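Local atomic coordinates of phosphoribosylaminoimidazole-succinocarboxamide synthase (Saccharomyces cerevisiae, PDB entry 2CNV), a protein that catalyses the ATP-dependent joining of aspartate to the carboxylate of CAIR, giving SAICAR in de novo purine biosynthesis. Residues L114-V119 with E181-D186; I120-I125 with I158-T163; T216-G221 with E234-D239. All coordinates share one frame; numbering follows the deposited sequence. Where two conformers were deposited one is given.

Interaction 1 (L114-V119 with E181-D186); sequences LIPLEV and ELVGED. Unlike the reference sequence in segment 181-186: Glu185 (reference Gly). With ASP (aspartic acid), chain C.
Leu117 N donates to Ile115 O at 2.7 Å, closing an inverse gamma turn centred on Pro116 that brings three apolar side chains to the end of the helix finishing at Val183. CG1 of Val183 is the hub. It lies 3.7 Å from Leu117 CG, 3.9 Å from Pro116 CD and 4.1 Å from Ile115 CG2. The Leu117 and Val183 side chains meet tip to tip, the second branch, Val183 CG2, resting 3.7 Å from Leu117 CD1. Pro116 slides past the valine in the opposite direction, whereas Ile115 crosses it at about a right angle. Val183 points CG1 to this group because that branch is anti to its own carbonyl carbon (chi1 -51°). Leu182 CD2 adds an outer touch on Leu117 CD2. Gly184 then ends one helix with positive phi and is the N-cap of the next. Bound aspartate sits at that helix start, its O accepting from Glu185 N at 3.1 Å in a nearly straight bond (175°); Leu187 N makes a further hydrogen bond to the same ligand molecule. A CB on Gly184 would collide with the ligand's CG. No hydrogen bond spans the two segments, which implies that their mutual hold is purely apolar and centres on the two Val183 methyls, with Leu182 at the margin.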
loop_
_atom_site.group_PDB
_atom_site.type_symbol
_atom_site.label_atom_id
_atom_site.label_comp_id
_atom_site.label_asym_id
_atom_site.label_seq_id
_atom_site.Cartn_x
_atom_site.Cartn_y
_atom_site.Cartn_z
ATOM N N LEU A 114 16.593 -6.418 -3.311
ATOM C CA LEU A 114 15.394 -6.163 -4.090
ATOM C C LEU A 114 14.907 -7.403 -4.846
ATOM O O LEU A 114 15.709 -8.196 -5.345
ATOM C CB LEU A 114 15.739 -5.077 -5.108
ATOM C CG LEU A 114 14.740 -4.125 -5.762
ATOM C CD1 LEU A 114 14.230 -3.103 -4.767
ATOM C CD2 LEU A 114 15.436 -3.431 -6.925
ATOM N N ILE A 115 13.591 -7.582 -4.894
ATOM C CA ILE A 115 12.972 -8.433 -5.905
ATOM C C ILE A 115 12.186 -7.450 -6.780
ATOM O O ILE A 115 11.120 -6.985 -6.381
ATOM C CB ILE A 115 12.074 -9.557 -5.301
ATOM C CG1 ILE A 115 12.902 -10.510 -4.421
ATOM C CG2 ILE A 115 11.370 -10.349 -6.414
ATOM C CD1 ILE A 115 12.076 -11.524 -3.625
ATOM N N PRO A 116 12.743 -7.092 -7.955
ATOM C CA PRO A 116 12.194 -6.029 -8.818
ATOM C C PRO A 116 10.899 -6.408 -9.552
ATOM O O PRO A 116 10.865 -6.443 -10.785
ATOM C CB PRO A 116 13.338 -5.755 -9.805
ATOM C CG PRO A 116 14.115 -7.011 -9.848
ATOM C CD PRO A 116 13.982 -7.667 -8.512
ATOM N N LEU A 117 9.854 -6.682 -8.777
ATOM C CA LEU A 117 8.517 -6.941 -9.289
ATOM C C LEU A 117 7.514 -6.237 -8.401
ATOM O O LEU A 117 7.716 -6.122 -7.182
ATOM C CB LEU A 117 8.187 -8.435 -9.227
ATOM C CG LEU A 117 8.854 -9.490 -10.105
ATOM C CD1 LEU A 117 8.381 -10.863 -9.647
ATOM C CD2 LEU A 117 8.511 -9.278 -11.582
ATOM N N GLU A 118 6.422 -5.792 -9.008
ATOM C CA GLU A 118 5.250 -5.418 -8.248
ATOM C C GLU A 118 4.383 -6.662 -8.106
ATOM O O GLU A 118 3.792 -7.142 -9.070
ATOM C CB GLU A 118 4.484 -4.278 -8.936
ATOM C CG GLU A 118 5.346 -3.082 -9.370
ATOM C CD GLU A 118 6.042 -2.382 -8.206
ATOM O OE1 GLU A 118 5.363 -1.673 -7.433
ATOM O OE2 GLU A 118 7.278 -2.529 -8.077
ATOM N N VAL A 119 4.351 -7.200 -6.891
ATOM C CA VAL A 119 3.693 -8.467 -6.634
ATOM C C VAL A 119 2.230 -8.208 -6.291
ATOM O O VAL A 119 1.852 -8.068 -5.130
ATOM C CB VAL A 119 4.416 -9.273 -5.533
ATOM C CG1 VAL A 119 3.786 -10.654 -5.376
ATOM C CG2 VAL A 119 5.898 -9.390 -5.869
ATOM N N GLU A 181 11.159 -14.778 -15.921
ATOM C CA GLU A 181 12.268 -14.350 -16.769
ATOM C C GLU A 181 13.040 -13.243 -16.081
ATOM O O GLU A 181 14.268 -13.168 -16.167
ATOM C CB GLU A 181 11.751 -13.854 -18.121
ATOM C CG GLU A 181 11.198 -14.962 -18.991
ATOM C CD GLU A 181 12.198 -16.078 -19.191
ATOM O OE1 GLU A 181 13.371 -15.763 -19.482
ATOM O OE2 GLU A 181 11.817 -17.262 -19.044
ATOM N N LEU A 182 12.299 -12.397 -15.382
ATOM C CA LEU A 182 12.850 -11.215 -14.759
ATOM C C LEU A 182 13.600 -11.532 -13.472
ATOM O O LEU A 182 14.693 -11.013 -13.243
ATOM C CB LEU A 182 11.731 -10.206 -14.502
ATOM C CG LEU A 182 11.537 -8.985 -15.409
ATOM C CD1 LEU A 182 12.196 -9.064 -16.795
ATOM C CD2 LEU A 182 10.048 -8.662 -15.499
ATOM N N VAL A 183 13.028 -12.392 -12.634
ATOM C CA VAL A 183 13.616 -12.632 -11.314
ATOM C C VAL A 183 13.990 -14.087 -11.040
ATOM O O VAL A 183 14.426 -14.414 -9.935
ATOM C CB VAL A 183 12.714 -12.081 -10.162
ATOM C CG1 VAL A 183 12.317 -10.634 -10.422
ATOM C CG2 VAL A 183 11.477 -12.949 -9.962
ATOM N N GLY A 184 13.815 -14.957 -12.031
ATOM C CA GLY A 184 14.156 -16.366 -11.864
ATOM C C GLY A 184 12.931 -17.238 -11.653
ATOM O O GLY A 184 12.016 -16.865 -10.921
ATOM N N GLU A 185 12.947 -18.406 -12.294
ATOM C CA GLU A 185 11.817 -19.333 -12.295
ATOM C C GLU A 185 11.436 -19.831 -10.895
ATOM O O GLU A 185 10.260 -19.826 -10.528
ATOM C CB GLU A 185 12.108 -20.513 -13.235
ATOM C CG GLU A 185 12.443 -20.104 -14.674
ATOM C CD GLU A 185 12.544 -21.288 -15.630
ATOM O OE1 GLU A 185 12.448 -22.448 -15.172
ATOM O OE2 GLU A 185 12.726 -21.051 -16.847
ATOM N N ASP A 186 12.426 -20.257 -10.114
ATOM C CA ASP A 186 12.174 -20.743 -8.751
ATOM C C ASP A 186 11.665 -19.624 -7.829
ATOM O O ASP A 186 10.652 -19.783 -7.140
ATOM C CB ASP A 186 13.437 -21.378 -8.148
ATOM C CG ASP A 186 13.225 -21.841 -6.720
ATOM O OD1 ASP A 186 13.946 -21.355 -5.820
ATOM O OD2 ASP A 186 12.318 -22.670 -6.496
HETATM N N ASP C . 15.592 -20.897 -10.930
HETATM C CA ASP C . 15.793 -19.481 -11.347
HETATM C C ASP C . 16.303 -19.333 -12.777
HETATM O O ASP C . 15.516 -19.340 -13.725
HETATM C CB ASP C . 16.702 -18.733 -10.359
HETATM C CG ASP C . 15.921 -18.009 -9.277
HETATM O OD1 ASP C . 14.870 -18.526 -8.857
HETATM O OD2 ASP C . 16.357 -16.914 -8.848
HETATM O OXT ASP C . 17.500 -19.188 -13.027
#

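Interaction 2 (I120-I125 with I158-T163); sequences IVRGYI and IFTPST. With SSS (N-{[5-amino-1-(5-O-phosphono-beta-D-arabinofuranosyl)-1H-imidazol-4-yl]carbonyl}-L-aspartic acid), chain D.
Arg122 spans Thr160 and the ligand's phosphate: NE donates to Thr160 OG1 at 2.8 Å, while NH1 reaches phosphate oxygen O3A of the bound SAICAR-like ligand, also at 2.8 Å. The second bond is nearly straight (169°); the first is bent, with the hydroxyl tilted out of the guanidinium plane. Thr160 directs OG1 between its own backbone N and carbonyl carbon (chi1 67°), where it crosses the arginine chain at about a right angle. NH2 has another partner in His140 NE2, so all three nitrogens help to fix the rotation of the group, and Ile120 CG2 lies over one face toward the rim. A leucine in place of Arg122 would probably leave O3A without this cationic donor and Thr160 OG1 without its NE partner. Behind this site, strands 113-122 and 153-163 run antiparallel as neighbours in the mixed six-stranded sheet. Arg122 and Ile158 form the hydrogen-bonded pair, with Arg122 N to Ile158 O at 3.0 Å and Ile158 N to Arg122 O at 2.9 Å. Val121 and Phe159 are the adjacent non-hydrogen-bonded pair. Pairing continues through Thr160 N to Ile120 O, 2.9 Å. On the face of Val121 and Phe159, helix 185-208 packs through Ala195 and Ala192, and Pro161 CD sits over the centre of the Phe159 ring. On the ligand side, Ile120 crosses Thr160 at a slant, CG2 lying 3.5 Å from Thr160 OG1. Ile120 CB comes 3.2 Å from Thr160 O, a buried carbonyl with no hydrogen-bond partner in the model. At the outer end, Ile120 CD1 touches Ser162 OG at 3.4 Å and also the ligand's sugar.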
loop_
_atom_site.group_PDB
_atom_site.type_symbol
_atom_site.label_atom_id
_atom_site.label_comp_id
_atom_site.label_asym_id
_atom_site.label_seq_id
_atom_site.Cartn_x
_atom_site.Cartn_y
_atom_site.Cartn_z
ATOM N N ILE A 120 1.420 -8.149 -7.341
ATOM C CA ILE A 120 0.004 -7.864 -7.238
ATOM C C ILE A 120 -0.751 -9.181 -7.136
ATOM O O ILE A 120 -0.456 -10.141 -7.857
ATOM C CB ILE A 120 -0.480 -7.051 -8.473
ATOM C CG1 ILE A 120 0.171 -5.659 -8.471
ATOM C CG2 ILE A 120 -2.011 -6.966 -8.531
ATOM C CD1 ILE A 120 0.139 -4.954 -9.823
ATOM N N VAL A 121 -1.703 -9.229 -6.209
ATOM C CA VAL A 121 -2.618 -10.356 -6.104
ATOM C C VAL A 121 -4.017 -9.783 -6.214
ATOM O O VAL A 121 -4.330 -8.792 -5.546
ATOM C CB VAL A 121 -2.457 -11.128 -4.774
ATOM C CG1 VAL A 121 -3.493 -12.239 -4.664
ATOM C CG2 VAL A 121 -1.043 -11.709 -4.659
ATOM N N ARG A 122 -4.850 -10.410 -7.050
ATOM C CA ARG A 122 -6.222 -9.959 -7.287
ATOM C C ARG A 122 -7.174 -11.053 -6.838
ATOM O O ARG A 122 -7.069 -12.182 -7.306
ATOM C CB ARG A 122 -6.447 -9.692 -8.775
ATOM C CG ARG A 122 -5.437 -8.738 -9.424
ATOM C CD ARG A 122 -5.782 -8.553 -10.896
ATOM N NE ARG A 122 -4.763 -7.762 -11.584
ATOM C CZ ARG A 122 -4.835 -6.449 -11.774
ATOM N NH1 ARG A 122 -5.885 -5.764 -11.343
ATOM N NH2 ARG A 122 -3.854 -5.822 -12.405
ATOM N N GLY A 123 -8.080 -10.734 -5.921
ATOM C CA GLY A 123 -9.121 -11.693 -5.530
ATOM C C GLY A 123 -10.386 -11.485 -6.331
ATOM O O GLY A 123 -11.224 -12.369 -6.414
ATOM N N TYR A 124 -10.513 -10.296 -6.921
ATOM C CA TYR A 124 -11.712 -9.873 -7.631
ATOM C C TYR A 124 -11.297 -9.204 -8.938
ATOM O O TYR A 124 -10.242 -8.566 -9.005
ATOM C CB TYR A 124 -12.521 -8.873 -6.778
ATOM C CG TYR A 124 -13.020 -9.424 -5.451
ATOM C CD1 TYR A 124 -12.138 -9.660 -4.385
ATOM C CD2 TYR A 124 -14.376 -9.712 -5.258
ATOM C CE1 TYR A 124 -12.584 -10.179 -3.178
ATOM C CE2 TYR A 124 -14.833 -10.235 -4.046
ATOM C CZ TYR A 124 -13.933 -10.461 -3.014
ATOM O OH TYR A 124 -14.374 -10.971 -1.808
ATOM N N ILE A 125 -12.118 -9.334 -9.975
ATOM C CA ILE A 125 -11.760 -8.741 -11.270
ATOM C C ILE A 125 -12.217 -7.282 -11.338
ATOM O O ILE A 125 -13.411 -6.988 -11.334
ATOM C CB ILE A 125 -12.257 -9.588 -12.488
ATOM C CG1 ILE A 125 -11.593 -9.113 -13.795
ATOM C CG2 ILE A 125 -13.797 -9.584 -12.584
ATOM C CD1 ILE A 125 -11.712 -10.106 -14.946
ATOM N N ILE A 158 -5.408 -14.561 -7.694
ATOM C CA ILE A 158 -4.353 -14.818 -8.669
ATOM C C ILE A 158 -3.209 -13.806 -8.653
ATOM O O ILE A 158 -3.428 -12.599 -8.548
ATOM C CB ILE A 158 -4.903 -14.977 -10.119
ATOM C CG1 ILE A 158 -5.816 -13.800 -10.503
ATOM C CG2 ILE A 158 -5.626 -16.347 -10.278
ATOM C CD1 ILE A 158 -6.005 -13.634 -12.019
ATOM N N PHE A 159 -1.995 -14.336 -8.763
ATOM C CA PHE A 159 -0.771 -13.554 -8.884
ATOM C C PHE A 159 -0.726 -12.953 -10.289
ATOM O O PHE A 159 -0.706 -13.678 -11.293
ATOM C CB PHE A 159 0.428 -14.475 -8.615
ATOM C CG PHE A 159 1.774 -13.890 -8.983
ATOM C CD1 PHE A 159 2.271 -12.766 -8.331
ATOM C CD2 PHE A 159 2.565 -14.506 -9.951
ATOM C CE1 PHE A 159 3.528 -12.255 -8.655
ATOM C CE2 PHE A 159 3.823 -14.004 -10.276
ATOM C CZ PHE A 159 4.302 -12.883 -9.625
ATOM N N THR A 160 -0.747 -11.625 -10.356
ATOM C CA THR A 160 -0.709 -10.912 -11.635
ATOM C C THR A 160 0.335 -9.792 -11.545
ATOM O O THR A 160 -0.002 -8.662 -11.208
ATOM C CB THR A 160 -2.106 -10.327 -12.032
ATOM O OG1 THR A 160 -2.490 -9.278 -11.122
ATOM C CG2 THR A 160 -3.177 -11.406 -12.057
ATOM N N PRO A 161 1.616 -10.110 -11.823
ATOM C CA PRO A 161 2.679 -9.131 -11.566
ATOM C C PRO A 161 2.663 -7.965 -12.542
ATOM O O PRO A 161 2.047 -8.041 -13.606
ATOM C CB PRO A 161 3.969 -9.939 -11.761
ATOM C CG PRO A 161 3.592 -11.068 -12.666
ATOM C CD PRO A 161 2.134 -11.368 -12.395
ATOM N N SER A 162 3.325 -6.884 -12.156
ATOM C CA SER A 162 3.641 -5.820 -13.081
ATOM C C SER A 162 5.080 -5.355 -12.832
ATOM O O SER A 162 5.685 -5.688 -11.803
ATOM C CB SER A 162 2.630 -4.671 -12.970
ATOM O OG SER A 162 2.797 -3.952 -11.767
ATOM N N THR A 163 5.635 -4.632 -13.801
ATOM C CA THR A 163 6.967 -4.054 -13.671
ATOM C C THR A 163 6.798 -2.551 -13.589
ATOM O O THR A 163 5.975 -1.978 -14.319
ATOM C CB THR A 163 7.866 -4.362 -14.885
ATOM O OG1 THR A 163 7.213 -3.923 -16.081
ATOM C CG2 THR A 163 8.133 -5.829 -14.999
HETATM P PA SSS D . -4.691 -1.924 -11.597
HETATM O O1A SSS D . -5.173 -0.502 -11.650
HETATM O O2A SSS D . -3.611 -2.232 -12.605
HETATM O O3A SSS D . -5.784 -2.948 -11.509
HETATM O "O5'" SSS D . -3.945 -2.041 -10.183
HETATM C "C5'" SSS D . -3.049 -3.106 -9.875
HETATM C "C4'" SSS D . -2.616 -2.981 -8.422
HETATM O "O4'" SSS D . -2.188 -1.640 -8.196
HETATM C "C1'" SSS D . -2.566 -1.236 -6.880
HETATM N N9 SSS D . -2.781 0.233 -6.780
HETATM C C4 SSS D . -3.243 1.115 -7.669
HETATM O O6 SSS D . -3.650 3.696 -9.079
HETATM N N3 SSS D . -3.686 0.796 -8.926
HETATM C C6 SSS D . -3.701 3.624 -7.858
HETATM N N6 SSS D . -4.144 4.620 -7.085
HETATM C C61 SSS D . -4.630 5.891 -7.611
HETATM C C62 SSS D . -3.518 6.881 -7.832
HETATM C C63 SSS D . -5.596 6.401 -6.542
HETATM C C64 SSS D . -7.023 6.269 -7.023
HETATM O O65 SSS D . -3.821 8.060 -8.084
HETATM O O66 SSS D . -2.325 6.510 -7.765
HETATM O O67 SSS D . -7.733 5.369 -6.521
HETATM O O68 SSS D . -7.453 7.060 -7.899
HETATM C C5 SSS D . -3.237 2.397 -7.153
HETATM N N7 SSS D . -2.734 2.273 -5.907
HETATM C C8 SSS D . -2.455 0.961 -5.698
HETATM C "C2'" SSS D . -3.734 -2.116 -6.444
HETATM O "O2'" SSS D . -5.015 -1.497 -6.424
HETATM C "C3'" SSS D . -3.755 -3.243 -7.444
HETATM O "O3'" SSS D . -3.540 -4.407 -6.657
#

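Interaction 3 (T216-G221 with E234-D239); sequences TKFEFG and EVLTPD. With SSS (N-{[5-amino-1-(5-O-phosphono-beta-D-arabinofuranosyl)-1H-imidazol-4-yl]carbonyl}-L-aspartic acid), chain D.
Leu236 divides its two methyls between Thr216 and Phe218. CD2 lies 3.6 Å from Thr216 OG1, the two side chains crossing at about a right angle; CD1 meets Phe218 CE1 at 4.0 Å, near the ring plane, so the phenylalanine presents its edge. The Phe218 and Leu236 side chains approach obliquely, and Val235 CG1 adds a second methyl at the same ring's edge. One face of that ring carries Thr216 CG2, a neighbour on the same strand. The two segments belong to the beta hairpin of strands 211-223 and 228-245, but between them no direct hydrogen bond forms and waters bridge the gap. Water 1 accepts from Leu236 N at 2.9 Å, donates to Lys217 O at 2.8 Å and bonds Thr216 OG1 at 2.6 Å. That hydroxyl, held anti to the backbone N (chi1 -165°), also bonds Ser241 OG. Water 3 accepts from Glu219 N at 3.0 Å, can donate to Glu234 O, and lies in the plane of the Phe218 ring, at its edge. Beyond Leu236, Thr237 OG1 accepts from Asp239 N at 3.2 Å in an ST turn. Asp239 O comes within 3.0 Å of imidazole N7 of the bound SAICAR-like ligand, while its carboxylate forms salt bridges with Lys53 and Lys260.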
loop_
_atom_site.group_PDB
_atom_site.type_symbol
_atom_site.label_atom_id
_atom_site.label_comp_id
_atom_site.label_asym_id
_atom_site.label_seq_id
_atom_site.Cartn_x
_atom_site.Cartn_y
_atom_site.Cartn_z
ATOM N N THR A 216 -4.273 -6.197 -4.069
ATOM C CA THR A 216 -3.221 -5.526 -3.320
ATOM C C THR A 216 -1.898 -5.666 -4.045
ATOM O O THR A 216 -1.678 -6.626 -4.789
ATOM C CB THR A 216 -3.083 -6.096 -1.868
ATOM O OG1 THR A 216 -2.307 -5.200 -1.058
ATOM C CG2 THR A 216 -2.431 -7.468 -1.865
ATOM N N LYS A 217 -1.013 -4.706 -3.812
ATOM C CA LYS A 217 0.332 -4.740 -4.355
ATOM C C LYS A 217 1.322 -4.930 -3.211
ATOM O O LYS A 217 1.444 -4.074 -2.351
ATOM C CB LYS A 217 0.608 -3.441 -5.119
ATOM C CG LYS A 217 1.969 -3.352 -5.795
ATOM C CD LYS A 217 1.992 -2.230 -6.838
ATOM C CE LYS A 217 2.071 -0.851 -6.195
ATOM N NZ LYS A 217 1.782 0.250 -7.165
ATOM N N PHE A 218 1.998 -6.070 -3.184
ATOM C CA PHE A 218 3.073 -6.295 -2.222
ATOM C C PHE A 218 4.404 -5.973 -2.881
ATOM O O PHE A 218 4.541 -6.040 -4.109
ATOM C CB PHE A 218 3.132 -7.765 -1.773
ATOM C CG PHE A 218 1.943 -8.235 -0.974
ATOM C CD1 PHE A 218 1.652 -7.695 0.272
ATOM C CD2 PHE A 218 1.154 -9.281 -1.443
ATOM C CE1 PHE A 218 0.565 -8.154 1.016
ATOM C CE2 PHE A 218 0.081 -9.753 -0.703
ATOM C CZ PHE A 218 -0.221 -9.183 0.524
ATOM N N GLU A 219 5.388 -5.620 -2.059
ATOM C CA GLU A 219 6.774 -5.678 -2.486
ATOM C C GLU A 219 7.495 -6.655 -1.579
ATOM O O GLU A 219 7.299 -6.647 -0.363
ATOM C CB GLU A 219 7.444 -4.306 -2.440
ATOM C CG GLU A 219 8.850 -4.316 -3.046
ATOM C CD GLU A 219 9.509 -2.943 -3.097
ATOM O OE1 GLU A 219 8.800 -1.929 -2.964
ATOM O OE2 GLU A 219 10.746 -2.883 -3.278
ATOM N N PHE A 220 8.319 -7.501 -2.185
ATOM C CA PHE A 220 9.067 -8.496 -1.444
ATOM C C PHE A 220 10.555 -8.285 -1.666
ATOM O O PHE A 220 10.971 -7.762 -2.697
ATOM C CB PHE A 220 8.699 -9.911 -1.900
ATOM C CG PHE A 220 7.362 -10.390 -1.418
ATOM C CD1 PHE A 220 7.171 -10.768 -0.091
ATOM C CD2 PHE A 220 6.300 -10.502 -2.303
ATOM C CE1 PHE A 220 5.921 -11.235 0.346
ATOM C CE2 PHE A 220 5.050 -10.960 -1.875
ATOM C CZ PHE A 220 4.863 -11.328 -0.555
ATOM N N GLY A 221 11.341 -8.684 -0.677
ATOM C CA GLY A 221 12.790 -8.674 -0.775
ATOM C C GLY A 221 13.289 -10.077 -0.494
ATOM O O GLY A 221 12.499 -10.986 -0.223
ATOM N N GLU A 234 4.967 -0.909 2.160
ATOM C CA GLU A 234 3.720 -0.794 2.908
ATOM C C GLU A 234 2.802 -1.971 2.589
ATOM O O GLU A 234 2.855 -2.548 1.492
ATOM C CB GLU A 234 3.009 0.539 2.645
ATOM C CG GLU A 234 2.324 0.667 1.288
ATOM C CD GLU A 234 1.480 1.931 1.156
ATOM O OE1 GLU A 234 0.902 2.404 2.162
ATOM O OE2 GLU A 234 1.391 2.455 0.029
ATOM N N VAL A 235 1.968 -2.320 3.559
ATOM C CA VAL A 235 1.223 -3.566 3.509
ATOM C C VAL A 235 -0.276 -3.338 3.669
ATOM O O VAL A 235 -0.728 -2.797 4.680
ATOM C CB VAL A 235 1.757 -4.547 4.590
ATOM C CG1 VAL A 235 0.976 -5.836 4.592
ATOM C CG2 VAL A 235 3.228 -4.830 4.346
ATOM N N LEU A 236 -1.024 -3.757 2.653
ATOM C CA LEU A 236 -2.491 -3.815 2.680
ATOM C C LEU A 236 -3.148 -2.551 3.250
ATOM O O LEU A 236 -3.987 -2.621 4.143
ATOM C CB LEU A 236 -2.962 -5.085 3.415
ATOM C CG LEU A 236 -2.699 -6.405 2.668
ATOM C CD1 LEU A 236 -2.371 -7.534 3.625
ATOM C CD2 LEU A 236 -3.875 -6.766 1.786
ATOM N N THR A 237 -2.743 -1.395 2.732
ATOM C CA THR A 237 -3.395 -0.117 3.062
ATOM C C THR A 237 -4.279 0.304 1.881
ATOM O O THR A 237 -4.168 -0.274 0.799
ATOM C CB THR A 237 -2.352 0.991 3.306
ATOM O OG1 THR A 237 -1.739 1.331 2.061
ATOM C CG2 THR A 237 -1.288 0.534 4.291
ATOM N N PRO A 238 -5.158 1.317 2.069
ATOM C CA PRO A 238 -5.961 1.768 0.933
ATOM C C PRO A 238 -5.138 2.420 -0.181
ATOM O O PRO A 238 -5.663 2.636 -1.273
ATOM C CB PRO A 238 -6.914 2.805 1.548
ATOM C CG PRO A 238 -6.832 2.627 3.003
ATOM C CD PRO A 238 -5.480 2.072 3.295
ATOM N N ASP A 239 -3.867 2.725 0.083
ATOM C CA ASP A 239 -2.979 3.213 -0.976
ATOM C C ASP A 239 -2.382 2.078 -1.807
ATOM O O ASP A 239 -2.177 2.242 -3.002
ATOM C CB ASP A 239 -1.850 4.105 -0.426
ATOM C CG ASP A 239 -2.304 5.531 -0.124
ATOM O OD1 ASP A 239 -3.444 5.903 -0.461
ATOM O OD2 ASP A 239 -1.495 6.291 0.446
HETATM P PA SSS D . -4.691 -1.924 -11.597
HETATM O O1A SSS D . -5.173 -0.502 -11.650
HETATM O O2A SSS D . -3.611 -2.232 -12.605
HETATM O O3A SSS D . -5.784 -2.948 -11.509
HETATM O "O5'" SSS D . -3.945 -2.041 -10.183
HETATM C "C5'" SSS D . -3.049 -3.106 -9.875
HETATM C "C4'" SSS D . -2.616 -2.981 -8.422
HETATM O "O4'" SSS D . -2.188 -1.640 -8.196
HETATM C "C1'" SSS D . -2.566 -1.236 -6.880
HETATM N N9 SSS D . -2.781 0.233 -6.780
HETATM C C4 SSS D . -3.243 1.115 -7.669
HETATM O O6 SSS D . -3.650 3.696 -9.079
HETATM N N3 SSS D . -3.686 0.796 -8.926
HETATM C C6 SSS D . -3.701 3.624 -7.858
HETATM N N6 SSS D . -4.144 4.620 -7.085
HETATM C C61 SSS D . -4.630 5.891 -7.611
HETATM C C62 SSS D . -3.518 6.881 -7.832
HETATM C C63 SSS D . -5.596 6.401 -6.542
HETATM C C64 SSS D . -7.023 6.269 -7.023
HETATM O O65 SSS D . -3.821 8.060 -8.084
HETATM O O66 SSS D . -2.325 6.510 -7.765
HETATM O O67 SSS D . -7.733 5.369 -6.521
HETATM O O68 SSS D . -7.453 7.060 -7.899
HETATM C C5 SSS D . -3.237 2.397 -7.153
HETATM N N7 SSS D . -2.734 2.273 -5.907
HETATM C C8 SSS D . -2.455 0.961 -5.698
HETATM C "C2'" SSS D . -3.734 -2.116 -6.444
HETATM O "O2'" SSS D . -5.015 -1.497 -6.424
HETATM C "C3'" SSS D . -3.755 -3.243 -7.444
HETATM O "O3'" SSS D . -3.540 -4.407 -6.657
HETATM O O HOH W 1 0.001 -4.575 0.029
HETATM O O HOH W 2 2.967 -1.855 -1.360
HETATM O O HOH W 3 4.569 -5.108 0.754
#

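From the N terminus, residues 114-119 and 120-125, consecutive along strand 113-122 and the turn after it, supply the first segments of interactions 1 and 2. Interaction 2 closes first, when the chain returns along 158-163; interaction 1 closes at 181-186, so the smaller loop nests inside the larger. After helix 185-208 the chain enters strand 211-223, and interaction 3 closes a separate short loop at 234-239; no loops cross. Strand 113-122 lies between strands 153-163 and 211-223 in the sheet: Glu118 N approaches Ser162 O at 2.9 Å on one side, and Val119 O approaches Phe218 N at 2.8 Å on the other. Interactions 2 and 3 both touch the bound nucleotide, whereas interaction 1 joins the sheet to the helices.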